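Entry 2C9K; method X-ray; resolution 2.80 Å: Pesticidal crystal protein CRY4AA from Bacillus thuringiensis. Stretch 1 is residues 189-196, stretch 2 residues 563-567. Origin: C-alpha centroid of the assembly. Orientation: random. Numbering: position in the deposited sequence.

Stretch 1 189-196: AIEDYTNY
Stretch 2 563-567: LKYKD

Residues 189-196 lie within a longer α-helix, with phi near -65° and psi between -32° and -58°; i to i+4 bonds run from Tyr193 N to Ala189 O (3.0 Å) through Tyr196 N to Asp192 O (2.9 Å). Stretch 2 approaches extended, Leu563 (-65/145) and Lys564 (-92/171), then coils into a 3-10 turn over 565-567. Asp567 fastens that turn twice: Asp567 N donates to Lys564 O (3.0 Å), and Asp567 OD1 accepts from Lys564 N (2.6 Å). In register, Glu191 CA lies 5.9 Å from Tyr565 CA, and Asn195 CA 6.4 Å from Lys564 CA, so four residues up the helix match one residue back along stretch 2, and the two run locally in opposite directions.

Tyr565 dominates the contact. Its CB points toward the helix, and chi1 of 174° (t) with chi2 of 83° carries the ring along Thr194, Glu191 and Ile190. Thr194 CG2 meets Tyr565 CB at 3.9 Å, Glu191 CB approaches Tyr565 CD2 at 3.7 Å, and Ile190 CG2 (chi1 m, chi2 t) reaches Tyr565 CZ at 3.4 Å and Tyr565 OH at 3.3 Å. Methyl and methylene groups suit this oblique packing. Thr194 (m) donates from OG1 to Ile190 O at 2.7 Å, and that hydroxyl also lies obliquely beside the ring.

Asn195 supplies the polar link. With chi1 -66° and chi2 -44°, Asn195 OD1 accepts a nearly linear hydrogen bond from Tyr565 N (3.2 Å, 174°) and lies 3.5 Å from Lys564 CB. Asn195 ND2 donates to water 1 O at 2.8 Å; Lys566 N donates to water 1 O at 3.1 Å. Glu191 (t, t, chi3 -48°) brings OE1 within 3.9 Å of Lys566 CB. Lysines suit these exposed borders: Lys564 (m, m, t, t) and Lys566 (t, m, m, m, its end leading away) contribute methylenes, while their amino groups make no bond across.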

ATOM      1  N   ALA A 189      -0.053  19.928  -8.648  1.00 34.02           N
ATOM      2  CA  ALA A 189       1.049  19.280  -7.936  1.00 32.19           C
ATOM      3  C   ALA A 189       0.692  17.833  -7.571  1.00 30.85           C
ATOM      4  O   ALA A 189       1.554  16.946  -7.594  1.00 29.11           O
ATOM      5  CB  ALA A 189       1.387  20.068  -6.676  1.00 32.68           C
ATOM      6  N   ILE A 190      -0.575  17.610  -7.219  1.00 28.65           N
ATOM      7  CA  ILE A 190      -1.062  16.275  -6.869  1.00 27.15           C
ATOM      8  C   ILE A 190      -1.025  15.425  -8.132  1.00 28.55           C
ATOM      9  O   ILE A 190      -0.636  14.253  -8.104  1.00 29.56           O
ATOM     10  CB  ILE A 190      -2.527  16.310  -6.353  1.00 24.43           C
ATOM     11  CG1 ILE A 190      -2.578  16.928  -4.956  1.00 23.65           C
ATOM     12  CG2 ILE A 190      -3.120  14.913  -6.351  1.00 20.28           C
ATOM     13  CD1 ILE A 190      -3.985  17.130  -4.424  1.00 20.22           C
ATOM     14  N   GLU A 191      -1.423  16.031  -9.245  1.00 28.08           N
ATOM     15  CA  GLU A 191      -1.438  15.327 -10.510  1.00 28.36           C
ATOM     16  C   GLU A 191      -0.032  15.024 -11.021  1.00 27.89           C
ATOM     17  O   GLU A 191       0.280  13.872 -11.334  1.00 28.90           O
ATOM     18  CB  GLU A 191      -2.208  16.129 -11.556  1.00 28.45           C
ATOM     19  CG  GLU A 191      -2.299  15.424 -12.902  1.00 31.47           C
ATOM     20  CD  GLU A 191      -3.198  16.147 -13.880  1.00 32.67           C
ATOM     21  OE1 GLU A 191      -4.327  16.509 -13.492  1.00 36.21           O
ATOM     22  OE2 GLU A 191      -2.785  16.348 -15.037  1.00 33.40           O
ATOM     23  N   ASP A 192       0.815  16.045 -11.103  0.50 25.63           N
ATOM     24  CA  ASP A 192       2.168  15.849 -11.604  0.50 24.82           C
ATOM     25  C   ASP A 192       2.990  14.883 -10.781  0.50 23.65           C
ATOM     26  O   ASP A 192       3.628  13.985 -11.320  0.50 22.07           O
ATOM     27  CB  ASP A 192       2.901  17.179 -11.701  0.50 26.58           C
ATOM     28  CG  ASP A 192       2.321  18.079 -12.764  1.00 29.03           C
ATOM     29  OD1 ASP A 192       1.555  17.580 -13.622  1.00 28.50           O
ATOM     30  OD2 ASP A 192       2.642  19.288 -12.750  1.00 33.50           O
ATOM     31  N   TYR A 193       2.982  15.074  -9.471  1.00 24.31           N
ATOM     32  CA  TYR A 193       3.735  14.203  -8.578  1.00 25.23           C
ATOM     33  C   TYR A 193       3.266  12.753  -8.677  1.00 25.29           C
ATOM     34  O   TYR A 193       4.076  11.832  -8.713  1.00 25.33           O
ATOM     35  CB  TYR A 193       3.616  14.719  -7.149  1.00 24.98           C
ATOM     36  CG  TYR A 193       4.447  15.957  -6.912  1.00 27.42           C
ATOM     37  CD1 TYR A 193       4.122  16.860  -5.902  1.00 28.04           C
ATOM     38  CD2 TYR A 193       5.587  16.211  -7.679  1.00 28.14           C
ATOM     39  CE1 TYR A 193       4.912  17.986  -5.664  1.00 28.78           C
ATOM     40  CE2 TYR A 193       6.382  17.334  -7.442  1.00 26.77           C
ATOM     41  CZ  TYR A 193       6.039  18.213  -6.436  1.00 27.13           C
ATOM     42  OH  TYR A 193       6.831  19.310  -6.188  1.00 27.21           O
ATOM     43  N   THR A 194       1.956  12.550  -8.733  1.00 25.96           N
ATOM     44  CA  THR A 194       1.411  11.206  -8.857  1.00 25.64           C
ATOM     45  C   THR A 194       1.918  10.556 -10.142  1.00 25.22           C
ATOM     46  O   THR A 194       2.551   9.509 -10.094  1.00 25.51           O
ATOM     47  CB  THR A 194      -0.131  11.221  -8.879  1.00 24.84           C
ATOM     48  OG1 THR A 194      -0.620  11.576  -7.581  1.00 26.02           O
ATOM     49  CG2 THR A 194      -0.671   9.851  -9.256  1.00 24.98           C
ATOM     50  N   ASN A 195       1.645  11.194 -11.280  1.00 24.40           N
ATOM     51  CA  ASN A 195       2.058  10.676 -12.579  1.00 25.23           C
ATOM     52  C   ASN A 195       3.565  10.472 -12.741  1.00 25.78           C
ATOM     53  O   ASN A 195       3.994   9.568 -13.458  1.00 26.03           O
ATOM     54  CB  ASN A 195       1.560  11.590 -13.706  1.00 26.08           C
ATOM     55  CG  ASN A 195       0.038  11.611 -13.828  1.00 25.93           C
ATOM     56  OD1 ASN A 195      -0.615  10.568 -13.765  1.00 25.55           O
ATOM     57  ND2 ASN A 195      -0.529  12.803 -14.020  1.00 23.89           N
ATOM     58  N   TYR A 196       4.372  11.302 -12.086  1.00 27.06           N
ATOM     59  CA  TYR A 196       5.822  11.176 -12.202  1.00 26.49           C
ATOM     60  C   TYR A 196       6.329   9.974 -11.426  1.00 27.85           C
ATOM     61  O   TYR A 196       7.074   9.158 -11.964  1.00 29.79           O
ATOM     62  CB  TYR A 196       6.528  12.433 -11.694  1.00 25.36           C
ATOM     63  CG  TYR A 196       8.040  12.315 -11.741  1.00 26.94           C
ATOM     64  CD1 TYR A 196       8.725  12.368 -12.957  1.00 26.96           C
ATOM     65  CD2 TYR A 196       8.783  12.091 -10.579  1.00 25.37           C
ATOM     66  CE1 TYR A 196      10.106  12.194 -13.017  1.00 24.43           C
ATOM     67  CE2 TYR A 196      10.161  11.918 -10.628  1.00 25.02           C
ATOM     68  CZ  TYR A 196      10.814  11.968 -11.854  1.00 25.28           C
ATOM     69  OH  TYR A 196      12.171  11.763 -11.930  1.00 25.57           O
ATOM     70  N   LEU A 563      -3.551   3.875 -16.347  1.00 32.32           N
ATOM     71  CA  LEU A 563      -4.437   5.029 -16.269  1.00 31.47           C
ATOM     72  C   LEU A 563      -3.722   6.130 -15.488  1.00 31.43           C
ATOM     73  O   LEU A 563      -2.967   5.858 -14.548  1.00 33.17           O
ATOM     74  CB  LEU A 563      -5.744   4.678 -15.553  1.00 31.32           C
ATOM     75  CG  LEU A 563      -6.742   3.758 -16.260  1.00 33.43           C
ATOM     76  CD1 LEU A 563      -8.026   3.676 -15.441  1.00 33.50           C
ATOM     77  CD2 LEU A 563      -7.042   4.292 -17.650  1.00 31.72           C
ATOM     78  N   LYS A 564      -3.951   7.377 -15.882  0.50 28.82           N
ATOM     79  CA  LYS A 564      -3.312   8.488 -15.205  0.50 25.26           C
ATOM     80  C   LYS A 564      -4.207   9.006 -14.103  0.50 24.97           C
ATOM     81  O   LYS A 564      -5.360   8.604 -13.982  0.50 23.90           O
ATOM     82  CB  LYS A 564      -2.997   9.608 -16.193  0.50 22.90           C
ATOM     83  CG  LYS A 564      -2.162   9.156 -17.373  0.50 20.09           C
ATOM     84  CD  LYS A 564      -0.921   8.430 -16.918  0.50 19.01           C
ATOM     85  CE  LYS A 564      -0.224   7.762 -18.085  0.50 19.24           C
ATOM     86  NZ  LYS A 564       0.855   6.843 -17.621  0.50 20.84           N
ATOM     87  N   TYR A 565      -3.658   9.899 -13.293  1.00 26.26           N
ATOM     88  CA  TYR A 565      -4.386  10.484 -12.183  1.00 26.85           C
ATOM     89  C   TYR A 565      -5.643  11.191 -12.670  1.00 28.06           C
ATOM     90  O   TYR A 565      -6.705  11.059 -12.072  1.00 30.11           O
ATOM     91  CB  TYR A 565      -3.487  11.476 -11.447  1.00 26.26           C
ATOM     92  CG  TYR A 565      -4.194  12.253 -10.370  1.00 25.72           C
ATOM     93  CD1 TYR A 565      -4.385  11.716  -9.098  1.00 24.49           C
ATOM     94  CD2 TYR A 565      -4.695  13.522 -10.632  1.00 24.78           C
ATOM     95  CE1 TYR A 565      -5.057  12.431  -8.116  1.00 23.77           C
ATOM     96  CE2 TYR A 565      -5.368  14.240  -9.661  1.00 23.44           C
ATOM     97  CZ  TYR A 565      -5.546  13.694  -8.414  1.00 22.61           C
ATOM     98  OH  TYR A 565      -6.233  14.421  -7.482  1.00 23.91           O
ATOM     99  N   LYS A 566      -5.521  11.945 -13.753  0.50 28.25           N
ATOM    100  CA  LYS A 566      -6.655  12.674 -14.302  0.50 28.30           C
ATOM    101  C   LYS A 566      -7.748  11.744 -14.829  0.50 27.46           C
ATOM    102  O   LYS A 566      -8.884  12.165 -15.030  0.50 25.70           O
ATOM    103  CB  LYS A 566      -6.162  13.610 -15.411  0.50 30.65           C
ATOM    104  CG  LYS A 566      -7.249  14.325 -16.187  0.50 34.10           C
ATOM    105  CD  LYS A 566      -7.707  13.499 -17.380  0.50 37.78           C
ATOM    106  CE  LYS A 566      -6.594  13.363 -18.407  1.00 39.82           C
ATOM    107  NZ  LYS A 566      -6.160  14.702 -18.909  1.00 41.33           N
ATOM    108  N   ASP A 567      -7.399  10.475 -15.029  1.00 28.37           N
ATOM    109  CA  ASP A 567      -8.334   9.479 -15.549  1.00 27.63           C
ATOM    110  C   ASP A 567      -9.413   9.069 -14.565  1.00 27.07           C
ATOM    111  O   ASP A 567     -10.446   8.543 -14.971  1.00 27.77           O
ATOM    112  CB  ASP A 567      -7.577   8.240 -16.033  1.00 30.02           C
ATOM    113  CG  ASP A 567      -6.701   8.526 -17.244  1.00 32.16           C
ATOM    114  OD1 ASP A 567      -5.868   7.665 -17.601  1.00 31.18           O
ATOM    115  OD2 ASP A 567      -6.852   9.616 -17.845  1.00 34.75           O
TER
HETATM  116  O   HOH W   1      -3.121  13.342 -15.030  1.00 24.18           O